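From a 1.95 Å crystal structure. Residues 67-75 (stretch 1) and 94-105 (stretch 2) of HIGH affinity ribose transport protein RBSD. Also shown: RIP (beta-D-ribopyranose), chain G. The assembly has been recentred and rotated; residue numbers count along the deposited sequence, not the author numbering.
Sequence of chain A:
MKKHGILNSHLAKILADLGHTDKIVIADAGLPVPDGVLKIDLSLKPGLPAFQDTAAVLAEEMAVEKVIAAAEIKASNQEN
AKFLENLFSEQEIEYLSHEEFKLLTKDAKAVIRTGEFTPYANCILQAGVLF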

# COMPACT_ATOMS: atom_id res chain seq x y z
N VAL A 67 5.09 29.30 21.20
CA VAL A 67 4.42 29.65 19.96
C VAL A 67 5.45 30.30 19.05
O VAL A 67 6.34 31.02 19.51
CB VAL A 67 3.27 30.65 20.20
CG1 VAL A 67 2.50 30.87 18.90
CG2 VAL A 67 2.34 30.13 21.29
N ILE A 68 5.34 30.04 17.75
CA ILE A 68 6.27 30.60 16.78
C ILE A 68 5.50 31.21 15.62
O ILE A 68 4.64 30.55 15.03
CB ILE A 68 7.23 29.52 16.24
CG1 ILE A 68 7.96 28.85 17.40
CG2 ILE A 68 8.24 30.13 15.28
CD1 ILE A 68 8.81 27.67 17.00
N ALA A 69 5.78 32.47 15.32
CA ALA A 69 5.12 33.17 14.23
C ALA A 69 6.17 33.94 13.44
O ALA A 69 7.31 34.06 13.87
CB ALA A 69 4.06 34.12 14.78
N ALA A 70 5.79 34.46 12.29
CA ALA A 70 6.72 35.23 11.47
C ALA A 70 6.68 36.69 11.90
O ALA A 70 5.61 37.24 12.16
CB ALA A 70 6.35 35.11 9.99
N ALA A 71 7.85 37.31 11.99
CA ALA A 71 7.95 38.71 12.39
C ALA A 71 7.01 39.58 11.54
O ALA A 71 6.35 40.49 12.05
CB ALA A 71 9.39 39.20 12.25
N GLU A 72 6.96 39.27 10.25
CA GLU A 72 6.12 39.99 9.31
C GLU A 72 4.68 40.20 9.78
O GLU A 72 4.03 41.16 9.37
CB GLU A 72 6.09 39.28 7.96
CG GLU A 72 7.40 39.30 7.18
CD GLU A 72 8.42 38.31 7.71
OE1 GLU A 72 9.48 38.18 7.07
OE2 GLU A 72 8.16 37.67 8.75
N ILE A 73 4.19 39.30 10.63
CA ILE A 73 2.81 39.41 11.11
C ILE A 73 2.56 40.69 11.91
O ILE A 73 1.48 41.26 11.85
CB ILE A 73 2.41 38.18 11.96
CG1 ILE A 73 0.88 38.14 12.10
CG2 ILE A 73 3.06 38.25 13.33
CD1 ILE A 73 0.37 36.95 12.89
N LYS A 74 3.57 41.13 12.65
CA LYS A 74 3.46 42.34 13.46
C LYS A 74 3.20 43.59 12.62
O LYS A 74 2.51 44.51 13.06
CB LYS A 74 4.73 42.57 14.28
CG LYS A 74 5.00 41.56 15.38
CD LYS A 74 6.28 41.93 16.11
CE LYS A 74 6.61 40.96 17.23
NZ LYS A 74 7.85 41.35 17.96
N ALA A 75 3.76 43.63 11.42
CA ALA A 75 3.59 44.78 10.54
C ALA A 75 2.41 44.66 9.59
O ALA A 75 1.64 45.61 9.44
CB ALA A 75 4.87 45.00 9.74
C1 RIP G . 2.04 32.48 2.13
C2 RIP G . 1.13 32.76 3.30
C3 RIP G . 1.57 34.05 3.98
C4 RIP G . 1.66 35.25 3.04
C5 RIP G . 2.60 34.86 1.90
O1 RIP G . 3.34 32.12 2.55
O2 RIP G . -0.19 32.86 2.80
O3 RIP G . 0.71 34.34 5.06
O4 RIP G . 0.40 35.57 2.50
O5 RIP G . 2.20 33.63 1.25
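Stretch 2, residues 94-105: EYLSHEEFKLLT

Stretch 2 runs beside stretch 1 as a parallel strand, 94-96, then turns at Ser-97 into a helix that packs back over the strand 67-70. The strand axes approach to 4.7 Å with a signed crossing angle of -30°; the helix axis passes 7.7 Å from strand 67-70, its direction 134° from that of the strand.

The register follows from four hydrogen bonds that alternate in direction, as a parallel ladder requires: Glu-94 N to Val-67 O (2.9 Å), Ala-69 N to Glu-94 O (3.0 Å), Leu-96 N to Ala-69 O (3.1 Å) and Ala-71 N to Leu-96 O (2.6 Å). Ile-68 thus pairs with Glu-94, Ala-69 with Tyr-95 and Ala-70 with Leu-96.

On the face shared by Ile-68 and Glu-94, Ile-68 (m, t) is the main bump of stretch 1. Its CG2 lies 4.0 Å from Leu-96 CD1 and 4.3 Å from Phe-101 CD1, while its CD1 reaches Leu-104 CD2 at 4.1 Å, so one side chain fills the space between strand and helix. The Phe-101 ring (chi1 t) turns its edge to the carbonyl of Ile-68, Phe-101 CE1 standing 3.3 Å from Ile-68 O. At the small Ala-70 the start of the second helix comes close: Ala-70 CB is 3.8 Å from His-98 CA. The His-98 ring leads away, and its NE2 hydrogen-bonds ribopyranose O1 at 2.8 Å.

On the other face, Tyr-95 (chi1 m) sits beside small Ala-69, whose CB is 4.2 Å from Tyr-95 CE2. Ile-73 CG2 meets the Tyr-95 ring edge, 3.9 Å from Tyr-95 CE2, and extended Lys-74 covers one ring face: Lys-74 CE is 3.3 Å from the Tyr-95 ring centroid, 11° off the normal, and Lys-74 NZ 4.0 Å from it in a cation-pi contact. Nearer the turn, Glu-72 OE1 accepts from His-98 N at 3.2 Å, linking Glu-72 to the start of the second helix.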

# COMPACT_ATOMS: atom_id res chain seq x y z
N GLU A 94 8.01 33.31 20.04
CA GLU A 94 9.21 33.59 19.27
C GLU A 94 8.86 33.99 17.84
O GLU A 94 7.99 33.39 17.20
CB GLU A 94 10.12 32.36 19.28
CG GLU A 94 11.36 32.49 18.41
CD GLU A 94 12.24 31.26 18.48
OE1 GLU A 94 11.72 30.13 18.35
OE2 GLU A 94 13.47 31.41 18.66
N TYR A 95 9.54 35.02 17.34
CA TYR A 95 9.32 35.51 15.98
C TYR A 95 10.53 35.25 15.10
O TYR A 95 11.67 35.44 15.52
CB TYR A 95 9.01 37.01 15.97
CG TYR A 95 7.70 37.36 16.62
CD1 TYR A 95 7.60 37.54 17.99
CD2 TYR A 95 6.55 37.49 15.85
CE1 TYR A 95 6.38 37.84 18.59
CE2 TYR A 95 5.33 37.79 16.43
CZ TYR A 95 5.25 37.96 17.80
OH TYR A 95 4.03 38.26 18.38
N LEU A 96 10.27 34.83 13.87
CA LEU A 96 11.32 34.56 12.90
C LEU A 96 10.88 35.14 11.58
O LEU A 96 9.73 35.54 11.42
CB LEU A 96 11.51 33.05 12.74
CG LEU A 96 11.75 32.21 13.99
CD1 LEU A 96 11.78 30.74 13.60
CD2 LEU A 96 13.05 32.62 14.65
N SER A 97 11.80 35.20 10.62
CA SER A 97 11.45 35.71 9.31
C SER A 97 10.52 34.66 8.71
O SER A 97 10.57 33.50 9.11
CB SER A 97 12.70 35.86 8.44
OG SER A 97 13.32 34.61 8.22
N HIS A 98 9.68 35.07 7.77
CA HIS A 98 8.75 34.14 7.15
C HIS A 98 9.49 32.96 6.50
O HIS A 98 8.98 31.84 6.48
CB HIS A 98 7.91 34.85 6.10
CG HIS A 98 6.83 33.99 5.51
ND1 HIS A 98 5.76 33.53 6.26
CD2 HIS A 98 6.66 33.51 4.26
CE1 HIS A 98 4.98 32.80 5.49
NE2 HIS A 98 5.50 32.76 4.27
N GLU A 99 10.68 33.22 5.97
CA GLU A 99 11.46 32.18 5.32
C GLU A 99 11.90 31.10 6.31
O GLU A 99 11.78 29.91 6.02
CB GLU A 99 12.69 32.77 4.63
CG GLU A 99 12.35 33.65 3.43
CD GLU A 99 11.49 32.92 2.42
OE1 GLU A 99 11.91 31.85 1.93
OE2 GLU A 99 10.38 33.43 2.11
N GLU A 100 12.40 31.51 7.46
CA GLU A 100 12.83 30.56 8.48
C GLU A 100 11.60 29.80 8.97
O GLU A 100 11.66 28.60 9.21
CB GLU A 100 13.48 31.27 9.66
CG GLU A 100 14.69 32.11 9.31
CD GLU A 100 15.28 32.78 10.54
OE1 GLU A 100 15.81 32.06 11.41
OE2 GLU A 100 15.19 34.03 10.65
N PHE A 101 10.50 30.52 9.10
CA PHE A 101 9.24 29.95 9.55
C PHE A 101 8.86 28.75 8.68
O PHE A 101 8.59 27.66 9.19
CB PHE A 101 8.12 31.00 9.48
CG PHE A 101 6.79 30.51 9.99
CD1 PHE A 101 6.51 30.49 11.35
CD2 PHE A 101 5.82 30.07 9.10
CE1 PHE A 101 5.28 30.04 11.82
CE2 PHE A 101 4.59 29.62 9.56
CZ PHE A 101 4.32 29.61 10.92
N LYS A 102 8.84 28.96 7.37
CA LYS A 102 8.50 27.90 6.43
C LYS A 102 9.40 26.68 6.57
O LYS A 102 8.95 25.55 6.41
CB LYS A 102 8.54 28.44 4.99
CG LYS A 102 7.20 29.01 4.54
CD LYS A 102 7.36 30.22 3.63
CE LYS A 102 8.06 29.89 2.33
NZ LYS A 102 8.21 31.12 1.51
N LEU A 103 10.68 26.91 6.87
CA LEU A 103 11.62 25.81 7.04
C LEU A 103 11.22 24.95 8.23
O LEU A 103 11.31 23.72 8.18
CB LEU A 103 13.03 26.34 7.26
CG LEU A 103 13.69 27.06 6.08
CD1 LEU A 103 15.08 27.53 6.49
CD2 LEU A 103 13.77 26.12 4.87
N LEU A 104 10.77 25.60 9.30
CA LEU A 104 10.35 24.89 10.50
C LEU A 104 9.10 24.04 10.29
O LEU A 104 8.93 23.03 10.96
CB LEU A 104 10.10 25.87 11.64
CG LEU A 104 11.31 26.33 12.46
CD1 LEU A 104 12.39 26.89 11.54
CD2 LEU A 104 10.87 27.38 13.47
N THR A 105 8.23 24.44 9.36
CA THR A 105 7.01 23.68 9.12
C THR A 105 7.27 22.29 8.56
O THR A 105 6.38 21.43 8.58
CB THR A 105 6.05 24.42 8.15
OG1 THR A 105 6.64 24.51 6.85
CG2 THR A 105 5.74 25.82 8.68